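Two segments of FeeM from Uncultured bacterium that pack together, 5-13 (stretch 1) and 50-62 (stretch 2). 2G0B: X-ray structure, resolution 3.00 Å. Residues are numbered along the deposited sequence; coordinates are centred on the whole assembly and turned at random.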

# COMPACT_ATOMS: atom_id res chain seq x y z
N PRO A 5 -23.91 -7.22 -5.01
CA PRO A 5 -22.46 -7.31 -4.83
C PRO A 5 -22.03 -8.30 -3.78
O PRO A 5 -22.79 -8.62 -2.88
CB PRO A 5 -22.08 -5.90 -4.37
CG PRO A 5 -23.29 -5.09 -4.51
CD PRO A 5 -24.44 -6.01 -4.36
N ARG A 6 -20.79 -8.76 -3.89
CA ARG A 6 -20.19 -9.65 -2.91
C ARG A 6 -18.69 -9.45 -2.90
O ARG A 6 -17.97 -10.09 -3.67
CB ARG A 6 -20.54 -11.11 -3.23
CG ARG A 6 -20.03 -12.12 -2.21
CD ARG A 6 -20.57 -13.52 -2.43
NE ARG A 6 -20.13 -14.44 -1.39
CZ ARG A 6 -20.93 -15.32 -0.77
NH1 ARG A 6 -22.23 -15.39 -1.09
NH2 ARG A 6 -20.44 -16.14 0.16
N LYS A 7 -18.21 -8.54 -2.06
CA LYS A 7 -16.78 -8.21 -2.00
C LYS A 7 -16.11 -8.86 -0.79
O LYS A 7 -16.53 -8.65 0.34
CB LYS A 7 -16.56 -6.69 -1.98
CG LYS A 7 -17.52 -5.87 -2.84
CD LYS A 7 -17.13 -5.94 -4.31
CE LYS A 7 -17.60 -4.72 -5.06
NZ LYS A 7 -16.68 -4.39 -6.18
N VAL A 8 -15.06 -9.64 -1.04
CA VAL A 8 -14.31 -10.29 0.04
C VAL A 8 -12.87 -9.80 0.12
O VAL A 8 -12.13 -9.89 -0.85
CB VAL A 8 -14.30 -11.85 -0.11
CG1 VAL A 8 -13.69 -12.51 1.12
CG2 VAL A 8 -15.70 -12.39 -0.36
N ALA A 9 -12.48 -9.28 1.28
CA ALA A 9 -11.09 -8.90 1.53
C ALA A 9 -10.44 -9.85 2.54
O ALA A 9 -10.94 -10.02 3.65
CB ALA A 9 -11.02 -7.47 2.02
N ARG A 10 -9.33 -10.47 2.13
CA ARG A 10 -8.62 -11.43 3.00
C ARG A 10 -7.10 -11.51 2.74
O ARG A 10 -6.60 -10.96 1.76
CB ARG A 10 -9.25 -12.82 2.89
CG ARG A 10 -9.02 -13.48 1.57
CD ARG A 10 -9.44 -14.91 1.54
NE ARG A 10 -9.00 -15.56 0.32
CZ ARG A 10 -9.81 -15.93 -0.66
NH1 ARG A 10 -11.12 -15.73 -0.58
NH2 ARG A 10 -9.31 -16.51 -1.74
N ILE A 11 -6.37 -12.18 3.64
CA ILE A 11 -4.94 -12.39 3.46
C ILE A 11 -4.73 -13.41 2.36
O ILE A 11 -5.41 -14.42 2.32
CB ILE A 11 -4.29 -12.90 4.80
CG1 ILE A 11 -4.20 -11.76 5.82
CG2 ILE A 11 -2.91 -13.50 4.55
CD1 ILE A 11 -3.81 -12.19 7.24
N LEU A 12 -3.82 -13.12 1.43
CA LEU A 12 -3.54 -14.05 0.36
C LEU A 12 -2.50 -15.08 0.79
O LEU A 12 -1.38 -14.73 1.15
CB LEU A 12 -3.10 -13.31 -0.90
CG LEU A 12 -4.13 -12.36 -1.50
CD1 LEU A 12 -3.69 -11.91 -2.86
CD2 LEU A 12 -5.51 -13.00 -1.58
N VAL A 13 -2.88 -16.36 0.75
CA VAL A 13 -2.04 -17.44 1.29
C VAL A 13 -1.60 -18.44 0.20
O VAL A 13 -0.42 -18.81 0.13
CB VAL A 13 -2.75 -18.18 2.47
CG1 VAL A 13 -1.94 -19.39 2.93
CG2 VAL A 13 -2.99 -17.23 3.63
N THR A 50 3.41 -9.23 3.79
CA THR A 50 2.06 -9.78 3.88
C THR A 50 1.21 -9.21 2.76
O THR A 50 1.14 -8.01 2.60
CB THR A 50 1.43 -9.43 5.26
OG1 THR A 50 2.11 -10.14 6.30
CG2 THR A 50 0.01 -9.97 5.36
N THR A 51 0.57 -10.08 1.98
CA THR A 51 -0.27 -9.64 0.86
C THR A 51 -1.76 -9.83 1.16
O THR A 51 -2.19 -10.90 1.60
CB THR A 51 0.11 -10.38 -0.44
OG1 THR A 51 1.49 -10.15 -0.75
CG2 THR A 51 -0.63 -9.80 -1.63
N PHE A 52 -2.53 -8.77 0.93
CA PHE A 52 -3.98 -8.83 1.06
C PHE A 52 -4.60 -8.85 -0.34
O PHE A 52 -3.96 -8.44 -1.31
CB PHE A 52 -4.50 -7.64 1.85
CG PHE A 52 -3.93 -7.53 3.23
CD1 PHE A 52 -4.39 -8.34 4.26
CD2 PHE A 52 -2.92 -6.63 3.49
CE1 PHE A 52 -3.85 -8.24 5.54
CE2 PHE A 52 -2.38 -6.52 4.77
CZ PHE A 52 -2.84 -7.33 5.79
N GLY A 53 -5.83 -9.32 -0.43
CA GLY A 53 -6.53 -9.38 -1.70
C GLY A 53 -7.98 -8.98 -1.58
O GLY A 53 -8.56 -9.02 -0.50
N LEU A 54 -8.56 -8.61 -2.71
CA LEU A 54 -9.93 -8.17 -2.76
C LEU A 54 -10.62 -8.93 -3.87
O LEU A 54 -10.20 -8.87 -5.02
CB LEU A 54 -9.99 -6.68 -3.04
CG LEU A 54 -11.32 -5.94 -2.85
CD1 LEU A 54 -11.97 -6.27 -1.52
CD2 LEU A 54 -11.10 -4.45 -2.98
N PHE A 55 -11.69 -9.62 -3.50
CA PHE A 55 -12.38 -10.54 -4.41
C PHE A 55 -13.79 -10.10 -4.75
O PHE A 55 -14.60 -9.81 -3.86
CB PHE A 55 -12.44 -11.94 -3.79
CG PHE A 55 -11.11 -12.58 -3.59
CD1 PHE A 55 -10.40 -12.37 -2.42
CD2 PHE A 55 -10.58 -13.41 -4.55
CE1 PHE A 55 -9.19 -12.94 -2.24
CE2 PHE A 55 -9.37 -14.00 -4.37
CZ PHE A 55 -8.67 -13.76 -3.22
N ASN A 56 -14.09 -10.07 -6.04
CA ASN A 56 -15.45 -9.89 -6.50
C ASN A 56 -16.05 -11.24 -6.72
O ASN A 56 -15.88 -11.84 -7.79
CB ASN A 56 -15.47 -9.11 -7.81
CG ASN A 56 -16.69 -8.24 -7.95
OD1 ASN A 56 -17.75 -8.54 -7.38
ND2 ASN A 56 -16.56 -7.15 -8.70
N GLY A 57 -16.73 -11.75 -5.70
CA GLY A 57 -17.36 -13.05 -5.75
C GLY A 57 -16.38 -14.12 -6.16
O GLY A 57 -16.64 -14.88 -7.10
N GLU A 58 -15.23 -14.12 -5.49
CA GLU A 58 -14.16 -15.12 -5.67
C GLU A 58 -13.13 -14.90 -6.80
O GLU A 58 -12.13 -15.61 -6.85
CB GLU A 58 -14.71 -16.55 -5.71
CG GLU A 58 -14.77 -17.20 -4.34
CD GLU A 58 -15.76 -18.32 -4.31
OE1 GLU A 58 -16.67 -18.33 -5.17
OE2 GLU A 58 -15.63 -19.21 -3.44
N VAL A 59 -13.37 -13.95 -7.71
CA VAL A 59 -12.29 -13.54 -8.60
C VAL A 59 -11.58 -12.34 -8.02
O VAL A 59 -12.21 -11.42 -7.51
CB VAL A 59 -12.70 -13.34 -10.11
CG1 VAL A 59 -13.85 -14.22 -10.49
CG2 VAL A 59 -13.00 -11.90 -10.42
N LEU A 60 -10.25 -12.40 -8.03
CA LEU A 60 -9.43 -11.38 -7.42
C LEU A 60 -9.34 -10.19 -8.32
O LEU A 60 -9.01 -10.33 -9.50
CB LEU A 60 -8.03 -11.94 -7.15
CG LEU A 60 -7.01 -11.06 -6.42
CD1 LEU A 60 -7.36 -10.95 -4.97
CD2 LEU A 60 -5.65 -11.65 -6.57
N TYR A 61 -9.65 -9.02 -7.78
CA TYR A 61 -9.59 -7.80 -8.57
C TYR A 61 -8.68 -6.73 -8.01
O TYR A 61 -8.31 -5.80 -8.72
CB TYR A 61 -10.99 -7.25 -8.90
CG TYR A 61 -11.76 -6.61 -7.76
CD1 TYR A 61 -11.70 -5.23 -7.54
CD2 TYR A 61 -12.62 -7.36 -6.97
CE1 TYR A 61 -12.44 -4.62 -6.53
CE2 TYR A 61 -13.38 -6.77 -5.95
CZ TYR A 61 -13.28 -5.40 -5.74
OH TYR A 61 -14.01 -4.80 -4.74
N GLY A 62 -8.29 -6.86 -6.75
CA GLY A 62 -7.48 -5.85 -6.12
C GLY A 62 -6.58 -6.43 -5.08
O GLY A 62 -6.90 -7.44 -4.47

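The guanidinium of Arg10 lies flat on the ring of Phe55, their planes 20° apart and Arg10 CZ 3.9 Å from the centroid of the Phe55 ring. It sits off-centre, with Arg10 NH2 3.2 Å from Phe55 CZ. Stacking suits both groups: the planar cation meets the ring's π electrons while its N–H bonds, lying in its own plane, stay available to other partners, and NH2 is hydrogen-bonded elsewhere in the structure.

Beneath this stack, two antiparallel strands pair through their backbones. Val8 and Phe55 exchange hydrogen bonds (Val8 N to Phe55 O, 2.9 Å; Phe55 N to Val8 O, 2.7 Å), and Arg10 and Gly53 do the same. Leu12 N extends the ladder to Thr51 O at 2.8 Å, and Gly57 N closes its other end on Arg6 O at 2.9 Å. Gly57, with positive phi, suits the type I' turn from Asn56 to Val59 that links the two strands of the second stretch.

Gly53 leaves room for Leu12: an ideal CB there would lie 2.5 Å from Leu12 CD2, a clash. The same methyl of buried Leu12 also meets the edge of the Phe55 ring, Leu12 CD2 to Phe55 CZ 3.6 Å. On the face shared by Ala9 and Leu54, the small alanine packs its CB 3.9 Å from Leu54 CD1, while the long Lys7 side chain carries NZ to a hydrogen bond with Tyr61 OH at 3.1 Å.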